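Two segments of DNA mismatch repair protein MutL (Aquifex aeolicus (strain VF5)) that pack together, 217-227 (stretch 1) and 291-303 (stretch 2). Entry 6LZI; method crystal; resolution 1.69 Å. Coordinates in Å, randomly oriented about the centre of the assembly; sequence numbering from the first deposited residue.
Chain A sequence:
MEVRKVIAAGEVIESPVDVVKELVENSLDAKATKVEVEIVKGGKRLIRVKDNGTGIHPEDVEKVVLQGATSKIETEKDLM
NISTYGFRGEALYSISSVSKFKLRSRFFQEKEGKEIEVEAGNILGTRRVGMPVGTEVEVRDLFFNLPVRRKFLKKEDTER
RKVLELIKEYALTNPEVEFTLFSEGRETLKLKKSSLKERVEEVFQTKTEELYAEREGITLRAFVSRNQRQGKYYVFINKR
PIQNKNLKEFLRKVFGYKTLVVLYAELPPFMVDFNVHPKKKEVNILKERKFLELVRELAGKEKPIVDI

Stretch 1 (217-227) GITLRAFVSRN
Stretch 2, residues 291-303: FLELVRELAGKEK

A β-strand lies against a helix here, and the contact is written in the strand's alternation. Residues 219-225 are extended, with phi between -139° and -120° and psi between 119° and 161°, so successive side chains fall on different sides of the strand. Helix 292-298 runs the same general way: the N-to-C directions differ by 40° (signed crossing angle -40°), and the axes approach to 9.6 Å. Its backbone ladder includes Val295 N to Phe291 O at 3.0 Å and Leu298 N to Leu294 O at 2.7 Å. The register is set by CA-CA distances of 7.8 Å for Ile218 and Phe291, 7.5 Å for Leu220 and Val295, and 8.7 Å for Val224 and Glu302. Together the stretches bury 490 Å².

Gly217 stays out of contact. Ile218, still in loop but already near-extended at phi/psi -120°/127°, begins the packing with its CB toward the helix. With chi1 t, Ile218 CG1 lies 3.6 Å from Leu294 CD2, and chi2 p carries Ile218 CD1 to 4.2 Å from Phe291 CD1, near the plane of the ring and at its edge. Phe291 leaves its CA sideways, yet chi1 t (chi2 78°) brings the end of the side chain nearer the strand.

Thr219 points away, and Leu220 turns back to become the centre of the contact, with 104 Å² covered by the other stretch, the largest share of any residue. In its m, t rotamer the two methyls spread over different neighbours. Leu220 CD2 reaches Phe291 CE1 at 3.8 Å; Leu220 CD1 lies 3.6 Å from Leu294 CG, 3.9 Å from Val295 CG2 and 4.4 Å from Leu298 CB. Leu220 CD1 also sits 3.7 Å from Val295 N, so Leu220 packs against helix backbone as well as side chains. Leu294 (t, p) points toward the strand; Val295 (t) contributes from the side.

Arg221 points away, fully extended, and its guanidinium is hydrogen-bonded elsewhere in the structure. Ala222 then faces the helix with only a methyl, and Leu298 (t, m) supplies the bulk on the other side, its CD1 4.0 Å from Ala222 CB.

Phe223 (m) is out of reach. Beyond Leu298 the second stretch makes a type I turn from Leu298 to Lys301, then becomes extended at Glu302 (phi/psi -62°/146°), whose side chain heads back to the strand in chi1 m, chi2 t. Val224 (m) meets it through CG2, 3.9 Å from Glu302 OE1, an apolar neighbour beside a carboxylate.

Ser225 points away, and Arg226 closes the contact with a salt bridge. With chi1 m, chi2 t and chi3 t, Arg226 NE donates to Glu302 OE1 at 2.7 Å (159°) and Arg226 NH2 to Glu302 OE2 at 3.0 Å (149°); a weak bond from Arg226 NE to Glu302 OE2 spans 3.3 Å. Pairing NE and NH2 with the two carboxylate oxygens makes the approach side-on, with OE1 near the guanidinium plane. The rule is apolar residues at every second position from Ile218 to Val224, then a salt bridge joining the residue just after the strand to one just after the turn.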

ATOM      1  N   GLY A 217      27.802   7.229  -6.202  1.00 71.81           N
ATOM      2  CA  GLY A 217      26.946   6.084  -6.449  1.00 71.97           C
ATOM      3  C   GLY A 217      25.766   6.060  -5.497  1.00 70.72           C
ATOM      4  O   GLY A 217      24.903   5.181  -5.557  1.00 69.23           O
ATOM      5  N   ILE A 218      25.735   7.066  -4.626  1.00 69.70           N
ATOM      6  CA  ILE A 218      24.808   7.156  -3.503  1.00 68.08           C
ATOM      7  C   ILE A 218      23.987   8.423  -3.669  1.00 62.73           C
ATOM      8  O   ILE A 218      24.555   9.510  -3.811  1.00 63.21           O
ATOM      9  CB  ILE A 218      25.573   7.182  -2.169  1.00 73.54           C
ATOM     10  CG1 ILE A 218      24.695   7.768  -1.063  1.00 71.88           C
ATOM     11  CG2 ILE A 218      26.874   7.991  -2.322  1.00 77.03           C
ATOM     12  CD1 ILE A 218      23.427   7.008  -0.787  1.00 67.41           C
ATOM     13  N   THR A 219      22.656   8.298  -3.637  1.00 58.06           N
ATOM     14  CA  THR A 219      21.802   9.460  -3.871  1.00 51.30           C
ATOM     15  C   THR A 219      20.740   9.591  -2.783  1.00 43.89           C
ATOM     16  O   THR A 219      20.077   8.608  -2.428  1.00 42.27           O
ATOM     17  CB  THR A 219      21.170   9.375  -5.264  1.00 55.01           C
ATOM     18  OG1 THR A 219      22.224   9.229  -6.231  1.00 58.89           O
ATOM     19  CG2 THR A 219      20.399  10.645  -5.583  1.00 52.69           C
ATOM     20  N   LEU A 220      20.593  10.816  -2.260  1.00 43.64           N
ATOM     21  CA  LEU A 220      19.615  11.152  -1.229  1.00 39.73           C
ATOM     22  C   LEU A 220      18.750  12.308  -1.712  1.00 36.21           C
ATOM     23  O   LEU A 220      19.258  13.278  -2.283  1.00 39.07           O
ATOM     24  CB  LEU A 220      20.311  11.553   0.081  1.00 41.13           C
ATOM     25  CG  LEU A 220      21.282  10.570   0.697  1.00 45.37           C
ATOM     26  CD1 LEU A 220      22.078  11.273   1.820  1.00 45.63           C
ATOM     27  CD2 LEU A 220      20.576   9.321   1.212  1.00 44.52           C
ATOM     28  N   ARG A 221      17.451  12.175  -1.510  1.00 35.54           N
ATOM     29  CA  ARG A 221      16.478  13.225  -1.748  1.00 36.28           C
ATOM     30  C   ARG A 221      15.555  13.212  -0.534  1.00 37.23           C
ATOM     31  O   ARG A 221      14.898  12.189  -0.266  1.00 32.79           O
ATOM     32  CB  ARG A 221      15.704  12.947  -3.047  1.00 35.73           C
ATOM     33  CG  ARG A 221      14.772  14.044  -3.542  1.00 34.95           C
ATOM     34  CD  ARG A 221      13.990  13.553  -4.757  1.00 35.93           C
ATOM     35  NE  ARG A 221      13.278  14.650  -5.376  1.00 42.29           N
ATOM     36  CZ  ARG A 221      12.467  14.540  -6.422  1.00 41.35           C
ATOM     37  NH1 ARG A 221      12.239  13.353  -6.997  1.00 45.89           N
ATOM     38  NH2 ARG A 221      11.878  15.638  -6.876  1.00 36.65           N
ATOM     39  N   ALA A 222      15.507  14.324   0.205  1.00 36.27           N
ATOM     40  CA  ALA A 222      14.566  14.424   1.311  1.00 36.65           C
ATOM     41  C   ALA A 222      13.594  15.582   1.136  1.00 33.13           C
ATOM     42  O   ALA A 222      13.847  16.549   0.393  1.00 29.50           O
ATOM     43  CB  ALA A 222      15.280  14.571   2.659  1.00 35.58           C
ATOM     44  N   PHE A 223      12.494  15.490   1.876  1.00 29.34           N
ATOM     45  CA  PHE A 223      11.526  16.575   2.004  1.00 25.80           C
ATOM     46  C   PHE A 223      11.359  16.810   3.482  1.00 26.40           C
ATOM     47  O   PHE A 223      11.011  15.862   4.197  1.00 30.46           O
ATOM     48  CB  PHE A 223      10.173  16.199   1.359  1.00 24.47           C
ATOM     49  CG  PHE A 223      10.326  15.826  -0.095  1.00 25.43           C
ATOM     50  CD1 PHE A 223      10.710  14.520  -0.452  1.00 26.29           C
ATOM     51  CD2 PHE A 223      10.214  16.792  -1.080  1.00 28.66           C
ATOM     52  CE1 PHE A 223      10.930  14.182  -1.820  1.00 28.50           C
ATOM     53  CE2 PHE A 223      10.436  16.486  -2.395  1.00 28.61           C
ATOM     54  CZ  PHE A 223      10.812  15.170  -2.777  1.00 26.83           C
ATOM     55  N   VAL A 224      11.612  18.047   3.932  1.00 30.49           N
ATOM     56  CA  VAL A 224      11.646  18.355   5.360  1.00 31.37           C
ATOM     57  C   VAL A 224      10.634  19.451   5.658  1.00 33.20           C
ATOM     58  O   VAL A 224      10.474  20.393   4.876  1.00 38.72           O
ATOM     59  CB  VAL A 224      13.066  18.774   5.820  1.00 36.64           C
ATOM     60  CG1 VAL A 224      14.024  17.645   5.553  1.00 39.25           C
ATOM     61  CG2 VAL A 224      13.503  20.002   5.103  1.00 42.77           C
ATOM     62  N   SER A 225       9.948  19.337   6.799  1.00 34.25           N
ATOM     63  CA  SER A 225       9.097  20.429   7.267  1.00 33.64           C
ATOM     64  C   SER A 225       9.286  20.548   8.761  1.00 37.79           C
ATOM     65  O   SER A 225       9.095  19.550   9.472  1.00 37.78           O
ATOM     66  CB  SER A 225       7.627  20.171   6.948  1.00 35.47           C
ATOM     67  OG  SER A 225       6.813  21.235   7.406  1.00 42.80           O
ATOM     68  N   ARG A 226       9.621  21.745   9.229  1.00 43.41           N
ATOM     69  CA  ARG A 226      10.279  21.816  10.526  1.00 49.73           C
ATOM     70  C   ARG A 226       9.369  21.964  11.725  1.00 63.57           C
ATOM     71  O   ARG A 226       9.785  21.608  12.838  1.00 68.60           O
ATOM     72  CB  ARG A 226      11.289  22.956  10.560  1.00 50.17           C
ATOM     73  CG  ARG A 226      12.552  22.528   9.909  1.00 48.02           C
ATOM     74  CD  ARG A 226      13.711  23.377  10.290  1.00 47.51           C
ATOM     75  NE  ARG A 226      14.907  22.620   9.995  1.00 48.45           N
ATOM     76  CZ  ARG A 226      15.576  21.901  10.889  1.00 51.23           C
ATOM     77  NH1 ARG A 226      15.160  21.823  12.154  1.00 53.71           N
ATOM     78  NH2 ARG A 226      16.662  21.250  10.507  1.00 52.24           N
ATOM     79  N   ASN A 227       8.168  22.500  11.594  1.00 66.81           N
ATOM     80  CA  ASN A 227       7.562  22.796  12.886  1.00 71.73           C
ATOM     81  C   ASN A 227       6.773  21.595  13.422  1.00 71.17           C
ATOM     82  O   ASN A 227       7.307  20.848  14.249  1.00 78.22           O
ATOM     83  CB  ASN A 227       6.779  24.097  12.789  1.00 76.66           C
ATOM     84  CG  ASN A 227       7.702  25.307  12.888  1.00 81.08           C
ATOM     85  OD1 ASN A 227       8.542  25.377  13.793  1.00 83.58           O
ATOM     86  ND2 ASN A 227       7.586  26.239  11.943  1.00 82.56           N
ATOM     87  N   PHE A 291      27.187   6.605   4.371  1.00 63.51           N
ATOM     88  CA  PHE A 291      25.758   6.892   4.268  1.00 63.85           C
ATOM     89  C   PHE A 291      25.306   7.929   5.291  1.00 63.77           C
ATOM     90  O   PHE A 291      24.762   8.971   4.920  1.00 57.97           O
ATOM     91  CB  PHE A 291      24.934   5.611   4.428  1.00 61.79           C
ATOM     92  CG  PHE A 291      23.426   5.837   4.450  1.00 56.88           C
ATOM     93  CD1 PHE A 291      22.715   6.055   3.282  1.00 56.39           C
ATOM     94  CD2 PHE A 291      22.726   5.833   5.644  1.00 53.49           C
ATOM     95  CE1 PHE A 291      21.336   6.247   3.311  1.00 53.95           C
ATOM     96  CE2 PHE A 291      21.366   6.031   5.672  1.00 53.28           C
ATOM     97  CZ  PHE A 291      20.673   6.231   4.506  1.00 52.05           C
ATOM     98  N   LEU A 292      25.529   7.645   6.582  1.00 65.13           N
ATOM     99  CA  LEU A 292      25.005   8.530   7.621  1.00 65.04           C
ATOM    100  C   LEU A 292      25.737   9.869   7.620  1.00 65.85           C
ATOM    101  O   LEU A 292      25.157  10.903   7.988  1.00 62.32           O
ATOM    102  CB  LEU A 292      25.082   7.838   8.991  1.00 67.36           C
ATOM    103  CG  LEU A 292      24.028   6.752   9.264  1.00 62.47           C
ATOM    104  CD1 LEU A 292      24.352   5.863  10.470  1.00 58.69           C
ATOM    105  CD2 LEU A 292      22.665   7.391   9.439  1.00 60.08           C
ATOM    106  N   GLU A 293      26.994   9.866   7.174  1.00 66.59           N
ATOM    107  CA  GLU A 293      27.693  11.112   6.886  1.00 69.63           C
ATOM    108  C   GLU A 293      26.936  11.940   5.850  1.00 66.83           C
ATOM    109  O   GLU A 293      26.652  13.124   6.071  1.00 66.19           O
ATOM    110  CB  GLU A 293      29.117  10.805   6.409  1.00 75.21           C
ATOM    111  CG  GLU A 293      29.733  11.863   5.503  1.00 80.65           C
ATOM    112  CD  GLU A 293      31.211  11.612   5.226  1.00 88.13           C
ATOM    113  OE1 GLU A 293      31.750  10.603   5.734  1.00 89.64           O
ATOM    114  OE2 GLU A 293      31.832  12.429   4.503  1.00 90.91           O
ATOM    115  N   LEU A 294      26.595  11.335   4.709  1.00 63.78           N
ATOM    116  CA  LEU A 294      25.937  12.109   3.659  1.00 58.59           C
ATOM    117  C   LEU A 294      24.559  12.590   4.105  1.00 53.79           C
ATOM    118  O   LEU A 294      24.097  13.651   3.669  1.00 52.65           O
ATOM    119  CB  LEU A 294      25.844  11.288   2.370  1.00 56.90           C
ATOM    120  CG  LEU A 294      25.473  12.068   1.093  1.00 55.05           C
ATOM    121  CD1 LEU A 294      26.416  13.226   0.823  1.00 56.67           C
ATOM    122  CD2 LEU A 294      25.376  11.156  -0.137  1.00 54.10           C
ATOM    123  N   VAL A 295      23.917  11.862   5.009  1.00 47.75           N
ATOM    124  CA  VAL A 295      22.649  12.329   5.556  1.00 45.53           C
ATOM    125  C   VAL A 295      22.853  13.589   6.384  1.00 50.95           C
ATOM    126  O   VAL A 295      22.101  14.557   6.253  1.00 52.10           O
ATOM    127  CB  VAL A 295      21.978  11.214   6.376  1.00 43.40           C
ATOM    128  CG1 VAL A 295      20.772  11.746   7.093  1.00 48.27           C
ATOM    129  CG2 VAL A 295      21.589  10.053   5.477  1.00 40.39           C
ATOM    130  N   ARG A 296      23.863  13.595   7.274  1.00 52.74           N
ATOM    131  CA  ARG A 296      24.112  14.814   8.040  1.00 55.97           C
ATOM    132  C   ARG A 296      24.636  15.938   7.145  1.00 51.45           C
ATOM    133  O   ARG A 296      24.366  17.107   7.410  1.00 50.39           O
ATOM    134  CB  ARG A 296      25.042  14.524   9.227  1.00 62.39           C
ATOM    135  CG  ARG A 296      26.519  14.865   9.088  1.00 67.05           C
ATOM    136  CD  ARG A 296      27.317  14.436  10.368  1.00 72.16           C
ATOM    137  NE  ARG A 296      26.827  15.092  11.589  1.00 74.89           N
ATOM    138  CZ  ARG A 296      26.235  14.470  12.612  1.00 76.36           C
ATOM    139  NH1 ARG A 296      26.062  13.153  12.592  1.00 77.96           N
ATOM    140  NH2 ARG A 296      25.816  15.168  13.665  1.00 75.29           N
ATOM    141  N   GLU A 297      25.340  15.609   6.060  1.00 50.15           N
ATOM    142  CA  GLU A 297      25.670  16.609   5.050  1.00 51.13           C
ATOM    143  C   GLU A 297      24.402  17.169   4.403  1.00 46.09           C
ATOM    144  O   GLU A 297      24.249  18.389   4.242  1.00 45.96           O
ATOM    145  CB  GLU A 297      26.608  15.980   4.008  1.00 57.64           C
ATOM    146  CG  GLU A 297      26.713  16.699   2.652  1.00 58.62           C
ATOM    147  CD  GLU A 297      27.934  16.252   1.865  1.00 67.04           C
ATOM    148  OE1 GLU A 297      28.286  16.920   0.874  1.00 70.50           O
ATOM    149  OE2 GLU A 297      28.561  15.244   2.253  1.00 69.24           O
ATOM    150  N   LEU A 298      23.476  16.276   4.058  1.00 47.27           N
ATOM    151  CA  LEU A 298      22.162  16.654   3.552  1.00 42.96           C
ATOM    152  C   LEU A 298      21.422  17.590   4.511  1.00 46.42           C
ATOM    153  O   LEU A 298      20.761  18.547   4.078  1.00 43.05           O
ATOM    154  CB  LEU A 298      21.381  15.373   3.311  1.00 45.46           C
ATOM    155  CG  LEU A 298      19.993  15.257   2.723  1.00 44.10           C
ATOM    156  CD1 LEU A 298      18.952  15.730   3.717  1.00 50.69           C
ATOM    157  CD2 LEU A 298      19.899  15.988   1.411  1.00 38.42           C
ATOM    158  N   ALA A 299      21.508  17.328   5.822  1.00 46.02           N
ATOM    159  CA  ALA A 299      20.762  18.117   6.798  1.00 43.32           C
ATOM    160  C   ALA A 299      21.215  19.569   6.885  1.00 43.11           C
ATOM    161  O   ALA A 299      20.561  20.362   7.576  1.00 49.12           O
ATOM    162  CB  ALA A 299      20.845  17.474   8.192  1.00 43.22           C
ATOM    163  N   GLY A 300      22.335  19.946   6.272  1.00 44.68           N
ATOM    164  CA  GLY A 300      22.812  21.305   6.350  1.00 48.92           C
ATOM    165  C   GLY A 300      22.395  22.114   5.152  1.00 45.01           C
ATOM    166  O   GLY A 300      22.727  23.306   5.077  1.00 42.52           O
ATOM    167  N   LYS A 301      21.619  21.514   4.245  1.00 46.43           N
ATOM    168  CA  LYS A 301      21.395  22.079   2.928  1.00 48.28           C
ATOM    169  C   LYS A 301      20.114  22.894   2.828  1.00 46.28           C
ATOM    170  O   LYS A 301      19.805  23.374   1.737  1.00 45.81           O
ATOM    171  CB  LYS A 301      21.379  20.973   1.868  1.00 43.66           C
ATOM    172  CG  LYS A 301      22.708  20.459   1.296  1.00 45.44           C
ATOM    173  CD  LYS A 301      23.906  20.934   2.052  1.00 51.20           C
ATOM    174  CE  LYS A 301      24.466  22.229   1.395  1.00 59.94           C
ATOM    175  NZ  LYS A 301      25.391  23.035   2.251  1.00 59.53           N
ATOM    176  N   GLU A 302      19.370  23.073   3.926  1.00 41.55           N
ATOM    177  CA  GLU A 302      18.194  23.938   3.875  1.00 43.60           C
ATOM    178  C   GLU A 302      18.552  25.385   3.535  1.00 43.20           C
ATOM    179  O   GLU A 302      19.591  25.926   3.934  1.00 44.47           O
ATOM    180  CB  GLU A 302      17.436  23.926   5.190  1.00 47.30           C
ATOM    181  CG  GLU A 302      16.828  22.606   5.536  1.00 44.33           C
ATOM    182  CD  GLU A 302      16.438  22.571   6.985  1.00 49.05           C
ATOM    183  OE1 GLU A 302      15.223  22.698   7.271  1.00 44.10           O
ATOM    184  OE2 GLU A 302      17.357  22.463   7.829  1.00 45.60           O
ATOM    185  N   LYS A 303      17.654  26.025   2.802  1.00 41.60           N
ATOM    186  CA  LYS A 303      17.901  27.395   2.382  1.00 45.58           C
ATOM    187  C   LYS A 303      17.868  28.333   3.588  1.00 48.40           C
ATOM    188  O   LYS A 303      17.191  28.066   4.583  1.00 47.51           O
ATOM    189  CB  LYS A 303      16.861  27.811   1.361  1.00 20.00           C
TER